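Uncharacterized N-acetyltransferase D2E76_00625 (Mycobacteroides abscessus, PDB 6YCA) is a GCN5-related N-acetyltransferase of the Eis type that binds acetyl-coenzyme A and probably transfers its acetyl group to amines, though it cannot modify aminoglycosides. Local coordinates at residues V132-A137 against D306-R311; I142-G147 against V366-S371; G149-S154 against V372-N377. All coordinates share one frame; numbering follows the deposited sequence.

Contact 1: residues V132-A137 against D306-R311. With ACO (acetyl coenzyme *a), chain G.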
loop_
_atom_site.group_PDB
_atom_site.type_symbol
_atom_site.label_atom_id
_atom_site.label_comp_id
_atom_site.label_asym_id
_atom_site.label_seq_id
_atom_site.Cartn_x
_atom_site.Cartn_y
_atom_site.Cartn_z
ATOM N N VAL A 132 -31.941 0.288 -32.783
ATOM C CA VAL A 132 -30.874 -0.180 -31.908
ATOM C C VAL A 132 -31.288 0.022 -30.458
ATOM O O VAL A 132 -32.126 0.874 -30.140
ATOM C CB VAL A 132 -29.513 0.503 -32.185
ATOM C CG1 VAL A 132 -29.049 0.222 -33.606
ATOM C CG2 VAL A 132 -29.582 1.996 -31.909
ATOM N N ALA A 133 -30.693 -0.783 -29.580
ATOM C CA ALA A 133 -30.823 -0.644 -28.138
ATOM C C ALA A 133 -29.441 -0.799 -27.525
ATOM O O ALA A 133 -28.621 -1.580 -28.016
ATOM C CB ALA A 133 -31.767 -1.701 -27.551
ATOM N N SER A 134 -29.176 -0.034 -26.468
ATOM C CA SER A 134 -27.889 -0.084 -25.790
ATOM C C SER A 134 -28.108 0.019 -24.288
ATOM O O SER A 134 -29.134 0.522 -23.825
ATOM C CB SER A 134 -26.950 1.029 -26.262
ATOM O OG SER A 134 -27.241 2.254 -25.614
ATOM N N LEU A 135 -27.123 -0.459 -23.530
ATOM C CA LEU A 135 -27.189 -0.424 -22.076
ATOM C C LEU A 135 -25.777 -0.337 -21.519
ATOM O O LEU A 135 -24.794 -0.382 -22.259
ATOM C CB LEU A 135 -27.952 -1.631 -21.506
ATOM C CG LEU A 135 -27.507 -3.048 -21.886
ATOM C CD1 LEU A 135 -26.303 -3.509 -21.070
ATOM C CD2 LEU A 135 -28.661 -4.027 -21.735
ATOM N N ARG A 136 -25.688 -0.191 -20.202
ATOM C CA ARG A 136 -24.421 -0.265 -19.483
ATOM C C ARG A 136 -24.498 -1.502 -18.597
ATOM O O ARG A 136 -25.285 -1.542 -17.646
ATOM C CB ARG A 136 -24.198 1.000 -18.656
ATOM C CG ARG A 136 -24.279 2.282 -19.469
ATOM C CD ARG A 136 -23.160 2.373 -20.492
ATOM N NE ARG A 136 -23.294 3.538 -21.365
ATOM C CZ ARG A 136 -23.859 3.505 -22.567
ATOM N NH1 ARG A 136 -24.332 2.366 -23.048
ATOM N NH2 ARG A 136 -23.942 4.607 -23.294
ATOM N N ALA A 137 -23.675 -2.501 -18.902
ATOM C CA ALA A 137 -23.795 -3.801 -18.258
ATOM C C ALA A 137 -23.126 -3.802 -16.889
ATOM O O ALA A 137 -21.991 -3.341 -16.735
ATOM C CB ALA A 137 -23.183 -4.880 -19.145
ATOM N N ASP A 306 -15.201 -1.543 -20.931
ATOM C CA ASP A 306 -16.273 -1.592 -21.917
ATOM C C ASP A 306 -17.348 -0.571 -21.565
ATOM O O ASP A 306 -17.592 -0.269 -20.394
ATOM C CB ASP A 306 -16.905 -2.985 -21.964
ATOM C CG ASP A 306 -17.350 -3.477 -20.595
ATOM O OD1 ASP A 306 -16.491 -3.666 -19.710
ATOM O OD2 ASP A 306 -18.568 -3.648 -20.391
ATOM N N GLU A 307 -17.973 -0.011 -22.598
ATOM C CA GLU A 307 -18.977 1.024 -22.382
ATOM C C GLU A 307 -20.322 0.648 -22.988
ATOM O O GLU A 307 -21.232 0.212 -22.274
ATOM C CB GLU A 307 -18.508 2.375 -22.919
ATOM C CG GLU A 307 -19.403 3.503 -22.481
ATOM C CD GLU A 307 -18.981 4.842 -23.032
ATOM O OE1 GLU A 307 -18.705 4.938 -24.249
ATOM O OE2 GLU A 307 -18.904 5.793 -22.225
ATOM N N THR A 308 -20.464 0.825 -24.299
ATOM C CA THR A 308 -21.744 0.601 -24.953
ATOM C C THR A 308 -21.901 -0.876 -25.283
ATOM O O THR A 308 -21.107 -1.437 -26.048
ATOM C CB THR A 308 -21.841 1.420 -26.238
ATOM O OG1 THR A 308 -21.597 2.804 -25.961
ATOM C CG2 THR A 308 -23.224 1.269 -26.847
ATOM N N TRP A 309 -22.920 -1.505 -24.712
ATOM C CA TRP A 309 -23.359 -2.830 -25.135
ATOM C C TRP A 309 -24.505 -2.596 -26.115
ATOM O O TRP A 309 -25.627 -2.278 -25.714
ATOM C CB TRP A 309 -23.786 -3.681 -23.944
ATOM C CG TRP A 309 -22.637 -4.138 -23.101
ATOM C CD1 TRP A 309 -21.925 -3.388 -22.219
ATOM C CD2 TRP A 309 -22.048 -5.445 -23.083
ATOM N NE1 TRP A 309 -20.939 -4.147 -21.639
ATOM C CE2 TRP A 309 -20.993 -5.414 -22.155
ATOM C CE3 TRP A 309 -22.315 -6.639 -23.760
ATOM C CZ2 TRP A 309 -20.206 -6.527 -21.881
ATOM C CZ3 TRP A 309 -21.531 -7.744 -23.487
ATOM C CH2 TRP A 309 -20.490 -7.679 -22.557
ATOM N N LEU A 310 -24.206 -2.723 -27.404
ATOM C CA LEU A 310 -25.132 -2.376 -28.471
ATOM C C LEU A 310 -25.844 -3.621 -28.982
ATOM O O LEU A 310 -25.224 -4.671 -29.170
ATOM C CB LEU A 310 -24.386 -1.698 -29.621
ATOM C CG LEU A 310 -25.227 -1.262 -30.817
ATOM C CD1 LEU A 310 -26.304 -0.294 -30.377
ATOM C CD2 LEU A 310 -24.347 -0.630 -31.872
ATOM N N ARG A 311 -27.153 -3.498 -29.192
ATOM C CA ARG A 311 -27.984 -4.573 -29.731
ATOM C C ARG A 311 -28.727 -4.038 -30.948
ATOM O O ARG A 311 -29.564 -3.140 -30.818
ATOM C CB ARG A 311 -28.964 -5.066 -28.670
ATOM C CG ARG A 311 -30.102 -5.906 -29.188
ATOM C CD ARG A 311 -29.676 -7.308 -29.585
ATOM N NE ARG A 311 -30.318 -7.701 -30.836
ATOM C CZ ARG A 311 -30.667 -8.943 -31.153
ATOM N NH1 ARG A 311 -30.455 -9.938 -30.306
ATOM N NH2 ARG A 311 -31.242 -9.186 -32.320
HETATM N N1A ACO G . -23.733 -14.377 -14.466
HETATM C C2A ACO G . -23.597 -15.421 -15.294
HETATM N N3A ACO G . -24.543 -15.987 -16.051
HETATM C C4A ACO G . -25.798 -15.473 -16.003
HETATM C C5A ACO G . -26.062 -14.380 -15.172
HETATM C C6A ACO G . -24.955 -13.811 -14.361
HETATM N N6A ACO G . -25.175 -12.751 -13.546
HETATM N N7A ACO G . -27.361 -14.060 -15.297
HETATM C C8A ACO G . -27.893 -14.927 -16.187
HETATM N N9A ACO G . -26.952 -15.794 -16.599
HETATM C C1B ACO G . -27.167 -16.878 -17.596
HETATM C C2B ACO G . -27.968 -18.024 -16.979
HETATM O O2B ACO G . -27.094 -19.029 -16.463
HETATM C C3B ACO G . -28.651 -18.553 -18.240
HETATM O O3B ACO G . -27.725 -19.381 -18.931
HETATM P P3B ACO G . -28.204 -20.781 -19.562
HETATM O O7A ACO G . -28.773 -21.646 -18.463
HETATM O O8A ACO G . -29.245 -20.510 -20.625
HETATM O O9A ACO G . -26.998 -21.451 -20.178
HETATM C C4B ACO G . -28.885 -17.304 -19.084
HETATM O O4B ACO G . -27.928 -16.337 -18.673
HETATM C C5B ACO G . -30.295 -16.742 -18.933
HETATM O O5B ACO G . -30.544 -16.602 -17.540
HETATM P P1A ACO G . -31.940 -16.092 -16.950
HETATM O O1A ACO G . -32.559 -17.207 -16.141
HETATM O O2A ACO G . -32.824 -15.685 -18.100
HETATM O O3A ACO G . -31.671 -14.816 -16.016
HETATM P P2A ACO G . -32.078 -14.458 -14.502
HETATM O O4A ACO G . -33.568 -14.656 -14.327
HETATM O O5A ACO G . -31.309 -15.345 -13.547
HETATM O O6A ACO G . -31.664 -12.924 -14.249
HETATM C CBP ACO G . -29.980 -11.208 -13.954
HETATM C CCP ACO G . -30.357 -12.505 -14.644
HETATM C CDP ACO G . -31.065 -10.166 -14.180
HETATM C CEP ACO G . -28.659 -10.717 -14.524
HETATM C CAP ACO G . -29.855 -11.542 -12.469
HETATM O OAP ACO G . -28.800 -12.504 -12.328
HETATM C C9P ACO G . -29.570 -10.344 -11.602
HETATM O O9P ACO G . -30.492 -9.712 -11.109
HETATM N N8P ACO G . -28.287 -10.046 -11.401
HETATM C C7P ACO G . -27.830 -8.949 -10.565
HETATM C C6P ACO G . -28.326 -7.584 -11.026
HETATM C C5P ACO G . -27.779 -7.227 -12.386
HETATM O O5P ACO G . -26.639 -7.535 -12.703
HETATM N N4P ACO G . -28.617 -6.590 -13.197
HETATM C C3P ACO G . -28.198 -6.155 -14.510
HETATM C C2P ACO G . -27.982 -4.649 -14.538
HETATM S S1P ACO G . -27.489 -4.167 -16.156
HETATM C C ACO G . -28.610 -2.959 -16.430
HETATM O O ACO G . -29.125 -2.403 -15.474
HETATM C CH3 ACO G . -28.965 -2.578 -17.838
#
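A strand contributed by the second acetyltransferase (GNAT) region of the chain fills a place inside the first: residues 306-311 lie between strand 132-135 and strand 149-160. In the canonical GNAT fold this place, between the fifth strand and the sixth, belongs to the domain's own last strand. The two segments run antiparallel, 154° between their directions, and their axes approach to 4.6 Å. Ala133 faces Arg311 in a hydrogen-bonded pair, with Ala133 N to Arg311 O at 2.9 Å and Arg311 N to Ala133 O at 2.7 Å. Leu135 and Trp309 form the next such pair, with two longer bonds, and Ser134 and Leu310 make the non-hydrogen-bonded pair between them. On the other edge of strand 132-135 the parallel neighbour is strand 93-104, which bonds to Val132 and Ser134.

Past the Leu135-Trp309 pair the chain comes beside the cofactor: Leu135 CB is 3.9 Å from the acetyl methyl CH3 of ACO, and Arg136 O is 3.7 Å from the thioester sulfur S1P. Arg136 itself bends at chi2 (-65°), so that its guanidinium doubles back along the partner strand. One face of that group covers Glu307 CG and Thr308 OG1, a hydroxyl hydrogen-bonded to Thr152 OG1, and NH2 bonds to Thr413 O near the C-terminus.

Ala137 CB sits over a face of the Trp309 indole, 3.6 Å from the centroid of the five-membered ring, a CH-pi contact. The indole is further fixed by Trp309 NE1, which donates nearly in the ring plane to the anti lone pair of Asp306 OD2 at 2.7 Å.

Contact 2: residues I142-G147 against V366-S371. With ACO (acetyl coenzyme *a), chain G.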
loop_
_atom_site.group_PDB
_atom_site.type_symbol
_atom_site.label_atom_id
_atom_site.label_comp_id
_atom_site.label_asym_id
_atom_site.label_seq_id
_atom_site.Cartn_x
_atom_site.Cartn_y
_atom_site.Cartn_z
ATOM N N ILE A 142 -23.614 -11.288 -19.247
ATOM C CA ILE A 142 -25.068 -11.349 -19.203
ATOM C C ILE A 142 -25.688 -11.237 -20.588
ATOM O O ILE A 142 -26.483 -12.085 -20.988
ATOM C CB ILE A 142 -25.633 -10.278 -18.242
ATOM C CG1 ILE A 142 -25.100 -10.483 -16.825
ATOM C CG2 ILE A 142 -27.149 -10.308 -18.251
ATOM C CD1 ILE A 142 -25.517 -9.387 -15.878
ATOM N N TYR A 143 -25.337 -10.192 -21.336
ATOM C CA TYR A 143 -26.183 -9.743 -22.433
ATOM C C TYR A 143 -25.743 -10.204 -23.818
ATOM O O TYR A 143 -26.514 -10.033 -24.768
ATOM C CB TYR A 143 -26.309 -8.217 -22.402
ATOM C CG TYR A 143 -26.961 -7.716 -21.136
ATOM C CD1 TYR A 143 -28.341 -7.724 -20.992
ATOM C CD2 TYR A 143 -26.192 -7.251 -20.074
ATOM C CE1 TYR A 143 -28.937 -7.270 -19.829
ATOM C CE2 TYR A 143 -26.778 -6.797 -18.913
ATOM C CZ TYR A 143 -28.148 -6.809 -18.794
ATOM O OH TYR A 143 -28.729 -6.357 -17.634
ATOM N N ARG A 144 -24.548 -10.785 -23.969
ATOM C CA ARG A 144 -24.127 -11.179 -25.312
ATOM C C ARG A 144 -24.970 -12.323 -25.860
ATOM O O ARG A 144 -25.164 -12.417 -27.078
ATOM C CB ARG A 144 -22.641 -11.523 -25.369
ATOM C CG ARG A 144 -22.066 -11.314 -26.763
ATOM C CD ARG A 144 -20.742 -12.018 -26.998
ATOM N NE ARG A 144 -20.304 -11.842 -28.382
ATOM C CZ ARG A 144 -20.683 -12.609 -29.399
ATOM N NH1 ARG A 144 -21.498 -13.636 -29.198
ATOM N NH2 ARG A 144 -20.237 -12.356 -30.622
ATOM N N ARG A 145 -25.485 -13.189 -24.987
ATOM C CA ARG A 145 -26.359 -14.262 -25.436
ATOM C C ARG A 145 -27.653 -13.743 -26.045
ATOM O O ARG A 145 -28.360 -14.514 -26.701
ATOM C CB ARG A 145 -26.663 -15.236 -24.295
ATOM C CG ARG A 145 -27.239 -14.586 -23.055
ATOM C CD ARG A 145 -27.653 -15.614 -22.012
ATOM N NE ARG A 145 -26.595 -16.568 -21.673
ATOM C CZ ARG A 145 -25.628 -16.343 -20.786
ATOM N NH1 ARG A 145 -25.568 -15.188 -20.136
ATOM N NH2 ARG A 145 -24.719 -17.279 -20.546
ATOM N N PHE A 146 -27.979 -12.466 -25.853
ATOM C CA PHE A 146 -29.192 -11.880 -26.411
ATOM C C PHE A 146 -28.916 -11.010 -27.632
ATOM O O PHE A 146 -29.827 -10.331 -28.113
ATOM C CB PHE A 146 -29.949 -11.076 -25.347
ATOM C CG PHE A 146 -30.267 -11.859 -24.105
ATOM C CD1 PHE A 146 -31.045 -13.002 -24.167
ATOM C CD2 PHE A 146 -29.791 -11.446 -22.871
ATOM C CE1 PHE A 146 -31.337 -13.725 -23.019
ATOM C CE2 PHE A 146 -30.079 -12.162 -21.721
ATOM C CZ PHE A 146 -30.853 -13.301 -21.794
ATOM N N GLY A 147 -27.687 -11.019 -28.147
ATOM C CA GLY A 147 -27.327 -10.233 -29.309
ATOM C C GLY A 147 -26.622 -8.925 -29.021
ATOM O O GLY A 147 -26.292 -8.201 -29.969
ATOM N N VAL A 366 -25.273 -11.454 -34.810
ATOM C CA VAL A 366 -25.733 -10.078 -34.632
ATOM C C VAL A 366 -24.979 -9.368 -33.512
ATOM O O VAL A 366 -24.811 -8.142 -33.549
ATOM C CB VAL A 366 -27.266 -10.032 -34.449
ATOM C CG1 VAL A 366 -27.673 -10.659 -33.125
ATOM C CG2 VAL A 366 -27.781 -8.599 -34.560
ATOM N N ALA A 367 -24.514 -10.110 -32.505
ATOM C CA ALA A 367 -23.757 -9.485 -31.426
ATOM C C ALA A 367 -22.434 -8.924 -31.937
ATOM O O ALA A 367 -22.058 -7.793 -31.605
ATOM C CB ALA A 367 -23.529 -10.475 -30.283
ATOM N N ALA A 368 -21.708 -9.706 -32.742
ATOM C CA ALA A 368 -20.422 -9.239 -33.251
ATOM C C ALA A 368 -20.586 -8.139 -34.291
ATOM O O ALA A 368 -19.736 -7.244 -34.379
ATOM C CB ALA A 368 -19.608 -10.407 -33.807
ATOM N N LEU A 369 -21.661 -8.182 -35.082
ATOM C CA LEU A 369 -21.923 -7.096 -36.022
ATOM C C LEU A 369 -22.133 -5.778 -35.289
ATOM O O LEU A 369 -21.716 -4.716 -35.768
ATOM C CB LEU A 369 -23.122 -7.435 -36.909
ATOM C CG LEU A 369 -23.536 -6.375 -37.934
ATOM C CD1 LEU A 369 -22.426 -6.118 -38.940
ATOM C CD2 LEU A 369 -24.822 -6.776 -38.644
ATOM N N GLY A 370 -22.787 -5.823 -34.129
ATOM C CA GLY A 370 -22.909 -4.627 -33.319
ATOM C C GLY A 370 -21.575 -4.100 -32.831
ATOM O O GLY A 370 -21.376 -2.887 -32.746
ATOM N N SER A 371 -20.635 -4.997 -32.524
ATOM C CA SER A 371 -19.319 -4.553 -32.069
ATOM C C SER A 371 -18.610 -3.741 -33.146
ATOM O O SER A 371 -17.878 -2.792 -32.836
ATOM C CB SER A 371 -18.473 -5.744 -31.624
ATOM O OG SER A 371 -19.070 -6.412 -30.526
HETATM N N1A ACO G . -23.733 -14.377 -14.466
HETATM C C2A ACO G . -23.597 -15.421 -15.294
HETATM N N3A ACO G . -24.543 -15.987 -16.051
HETATM C C4A ACO G . -25.798 -15.473 -16.003
HETATM C C5A ACO G . -26.062 -14.380 -15.172
HETATM C C6A ACO G . -24.955 -13.811 -14.361
HETATM N N6A ACO G . -25.175 -12.751 -13.546
HETATM N N7A ACO G . -27.361 -14.060 -15.297
HETATM C C8A ACO G . -27.893 -14.927 -16.187
HETATM N N9A ACO G . -26.952 -15.794 -16.599
HETATM C C1B ACO G . -27.167 -16.878 -17.596
HETATM C C2B ACO G . -27.968 -18.024 -16.979
HETATM O O2B ACO G . -27.094 -19.029 -16.463
HETATM C C3B ACO G . -28.651 -18.553 -18.240
HETATM O O3B ACO G . -27.725 -19.381 -18.931
HETATM P P3B ACO G . -28.204 -20.781 -19.562
HETATM O O7A ACO G . -28.773 -21.646 -18.463
HETATM O O8A ACO G . -29.245 -20.510 -20.625
HETATM O O9A ACO G . -26.998 -21.451 -20.178
HETATM C C4B ACO G . -28.885 -17.304 -19.084
HETATM O O4B ACO G . -27.928 -16.337 -18.673
HETATM C C5B ACO G . -30.295 -16.742 -18.933
HETATM O O5B ACO G . -30.544 -16.602 -17.540
HETATM P P1A ACO G . -31.940 -16.092 -16.950
HETATM O O1A ACO G . -32.559 -17.207 -16.141
HETATM O O2A ACO G . -32.824 -15.685 -18.100
HETATM O O3A ACO G . -31.671 -14.816 -16.016
HETATM P P2A ACO G . -32.078 -14.458 -14.502
HETATM O O4A ACO G . -33.568 -14.656 -14.327
HETATM O O5A ACO G . -31.309 -15.345 -13.547
HETATM O O6A ACO G . -31.664 -12.924 -14.249
HETATM C CBP ACO G . -29.980 -11.208 -13.954
HETATM C CCP ACO G . -30.357 -12.505 -14.644
HETATM C CDP ACO G . -31.065 -10.166 -14.180
HETATM C CEP ACO G . -28.659 -10.717 -14.524
HETATM C CAP ACO G . -29.855 -11.542 -12.469
HETATM O OAP ACO G . -28.800 -12.504 -12.328
HETATM C C9P ACO G . -29.570 -10.344 -11.602
HETATM O O9P ACO G . -30.492 -9.712 -11.109
HETATM N N8P ACO G . -28.287 -10.046 -11.401
HETATM C C7P ACO G . -27.830 -8.949 -10.565
HETATM C C6P ACO G . -28.326 -7.584 -11.026
HETATM C C5P ACO G . -27.779 -7.227 -12.386
HETATM O O5P ACO G . -26.639 -7.535 -12.703
HETATM N N4P ACO G . -28.617 -6.590 -13.197
HETATM C C3P ACO G . -28.198 -6.155 -14.510
HETATM C C2P ACO G . -27.982 -4.649 -14.538
HETATM S S1P ACO G . -27.489 -4.167 -16.156
HETATM C C ACO G . -28.610 -2.959 -16.430
HETATM O O ACO G . -29.125 -2.403 -15.474
HETATM C CH3 ACO G . -28.965 -2.578 -17.838
#
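Van der Waals packing carries this buried contact, for no hydrogen bond joins residues 142-147 to helix 366-371. The Arg144 side chain, CG anti to the backbone N (chi1 -154°) and extended out to NE, lays its guanidinium flat on the helix, with Ala367 CB over the centre of one face, 3.7 Å from Arg144 CZ. Arg144 NH2 reaches Ala368, 3.8 Å from its CB. Beside it, Val366 CG1 touches Gly147 CA at 3.9 Å.

The polar contacts are of two kinds. Gly147 O receives a CA-H...O contact from Ala367 CA at 3.2 Å, made at a positive phi (99°) suited to glycine. The charge of Arg144 is met outside the segments, NH1 forming salt bridges to Asp365 and to a sulfate ion that probably comes from the crystallisation liquor.

Backbone bonds shape the 3-10 turn that presents these groups, Phe146 N to Tyr143 O and Gly147 N to Arg144 O. The same turn serves acetyl-coenzyme A: Arg145 holds one guanidinium face against the ribose, with C1B of ACO over its rim, and Ile142 CD1 packs on ACO CEP at 3.7 Å. A loop of the GNAT cofactor site is thus backed by the first turns of helix 366-373 in the sterol carrier protein domain, an interdomain seam consistent with the Eis architecture.

Contact 3: residues G149-S154 against V372-N377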
loop_
_atom_site.group_PDB
_atom_site.type_symbol
_atom_site.label_atom_id
_atom_site.label_comp_id
_atom_site.label_asym_id
_atom_site.label_seq_id
_atom_site.Cartn_x
_atom_site.Cartn_y
_atom_site.Cartn_z
ATOM N N GLY A 149 -23.538 -6.585 -28.241
ATOM C CA GLY A 149 -22.102 -6.598 -28.426
ATOM C C GLY A 149 -21.489 -5.317 -27.903
ATOM O O GLY A 149 -22.124 -4.263 -27.887
ATOM N N ILE A 150 -20.248 -5.427 -27.436
ATOM C CA ILE A 150 -19.534 -4.256 -26.931
ATOM C C ILE A 150 -19.160 -3.375 -28.118
ATOM O O ILE A 150 -18.286 -3.732 -28.913
ATOM C CB ILE A 150 -18.299 -4.650 -26.121
ATOM C CG1 ILE A 150 -18.699 -5.530 -24.935
ATOM C CG2 ILE A 150 -17.593 -3.406 -25.634
ATOM C CD1 ILE A 150 -17.523 -6.001 -24.106
ATOM N N ALA A 151 -19.810 -2.217 -28.240
ATOM C CA ALA A 151 -19.624 -1.361 -29.406
ATOM C C ALA A 151 -18.715 -0.165 -29.160
ATOM O O ALA A 151 -18.073 0.306 -30.105
ATOM C CB ALA A 151 -20.975 -0.860 -29.927
ATOM N N THR A 152 -18.652 0.352 -27.930
ATOM C CA THR A 152 -17.739 1.437 -27.599
ATOM C C THR A 152 -17.064 1.138 -26.272
ATOM O O THR A 152 -17.616 0.435 -25.423
ATOM C CB THR A 152 -18.442 2.799 -27.452
ATOM O OG1 THR A 152 -19.064 2.881 -26.161
ATOM C CG2 THR A 152 -19.484 3.007 -28.547
ATOM N N SER A 153 -15.878 1.711 -26.091
ATOM C CA SER A 153 -15.157 1.629 -24.832
ATOM C C SER A 153 -14.737 3.032 -24.417
ATOM O O SER A 153 -14.666 3.952 -25.238
ATOM C CB SER A 153 -13.918 0.728 -24.933
ATOM O OG SER A 153 -14.274 -0.606 -25.258
ATOM N N SER A 154 -14.472 3.184 -23.124
ATOM C CA SER A 154 -14.070 4.454 -22.543
ATOM C C SER A 154 -12.752 4.288 -21.797
ATOM O O SER A 154 -12.396 3.191 -21.354
ATOM C CB SER A 154 -15.154 4.985 -21.597
ATOM O OG SER A 154 -15.231 4.202 -20.419
ATOM N N VAL A 372 -18.809 -4.106 -34.415
ATOM C CA VAL A 372 -18.206 -3.372 -35.523
ATOM C C VAL A 372 -19.025 -2.149 -35.919
ATOM O O VAL A 372 -18.468 -1.192 -36.475
ATOM C CB VAL A 372 -18.115 -4.282 -36.758
ATOM C CG1 VAL A 372 -17.289 -3.634 -37.851
ATOM C CG2 VAL A 372 -17.541 -5.620 -36.385
ATOM N N TYR A 373 -20.326 -2.143 -35.610
ATOM C CA TYR A 373 -21.248 -1.220 -36.265
ATOM C C TYR A 373 -20.853 0.239 -36.053
ATOM O O TYR A 373 -20.983 1.061 -36.968
ATOM C CB TYR A 373 -22.678 -1.468 -35.783
ATOM C CG TYR A 373 -23.672 -0.505 -36.384
ATOM C CD1 TYR A 373 -24.121 -0.671 -37.685
ATOM C CD2 TYR A 373 -24.131 0.591 -35.667
ATOM C CE1 TYR A 373 -25.015 0.210 -38.250
ATOM C CE2 TYR A 373 -25.027 1.484 -36.225
ATOM C CZ TYR A 373 -25.466 1.287 -37.518
ATOM O OH TYR A 373 -26.357 2.165 -38.086
ATOM N N LEU A 374 -20.356 0.578 -34.867
ATOM C CA LEU A 374 -20.050 1.962 -34.536
ATOM C C LEU A 374 -18.621 2.362 -34.867
ATOM O O LEU A 374 -18.238 3.510 -34.611
ATOM C CB LEU A 374 -20.354 2.240 -33.062
ATOM C CG LEU A 374 -21.841 2.196 -32.702
ATOM C CD1 LEU A 374 -22.053 2.515 -31.230
ATOM C CD2 LEU A 374 -22.648 3.137 -33.593
ATOM N N GLY A 375 -17.828 1.453 -35.429
ATOM C CA GLY A 375 -16.443 1.732 -35.737
ATOM C C GLY A 375 -15.477 1.429 -34.616
ATOM O O GLY A 375 -14.279 1.701 -34.764
ATOM N N GLY A 376 -15.961 0.883 -33.499
ATOM C CA GLY A 376 -15.119 0.545 -32.368
ATOM C C GLY A 376 -14.365 -0.748 -32.491
ATOM O O GLY A 376 -13.554 -1.054 -31.616
ATOM N N ASN A 377 -14.625 -1.518 -33.545
ATOM C CA ASN A 377 -13.899 -2.748 -33.818
ATOM C C ASN A 377 -13.837 -2.924 -35.325
ATOM O O ASN A 377 -14.665 -2.389 -36.068
ATOM C CB ASN A 377 -14.583 -3.968 -33.195
ATOM C CG ASN A 377 -14.573 -3.935 -31.684
ATOM O OD1 ASN A 377 -13.663 -4.462 -31.040
ATOM N ND2 ASN A 377 -15.592 -3.315 -31.105
#
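A classic beta bulge in strand 149-160 forms one side of this contact: Ala151 and Thr152 both lie opposite Thr308 of the neighbouring strand. The bulge brings the side chains of both residues on to one methyl group, Leu374 CD1, which is 3.8 Å from Ala151 CB and 3.7 Å from Thr152 CG2. Leu374 reaches them with CG anti to its carbonyl carbon (chi1 -68°) and the next torsion fully extended, crossing Thr152 obliquely. With OG1 in the crowded position between backbone N and carbonyl carbon (chi1 80°), Thr152 turns its hydroxyl to Thr308 OG1 and Glu307 OE1, leaving the methyl CG2 for the leucine.

The segment 372-377 is the exit of helix 366-373 in the sterol carrier protein domain, here set against a strand of the GNAT domain. Gly375 is the first residue to leave helical angles, with positive phi (89°), and its N bonds to Val372 O at 2.9 Å. The turn then brings Gly376 CA, which carries no side chain, to 3.7 Å from Ala151 O. Asn377 follows alongside, its ND2 3.5 Å from Ile150 O and hydrogen-bonded to Ser371 O, while OD1 bonds to His291 NE2 of a second subunit.

In the fold
Strand 299-312 ties contact 1 to contact 3, pairing with strand 132-135 on one edge and strand 149-160 on the other; their centres are 9 Å apart, and Leu310 N probably bonds to Gly149 O at 2.6 Å. Contact 2 lies as close to contact 1, joined to it by a probable hydrogen bond from Arg311 NH1 to Phe146 O. Contacts 2 and 3 share helix 366-373, with centres 11 Å apart, and Ala151 CB packs on Gly370 O. Contacts 1 and 2 both reach acetyl-coenzyme A, contact 1 at its acetyl end, contact 2 along its ribose and pantetheine arm, whereas contact 3 lies farther off, the Ile150 side chain about 12 Å from the cofactor.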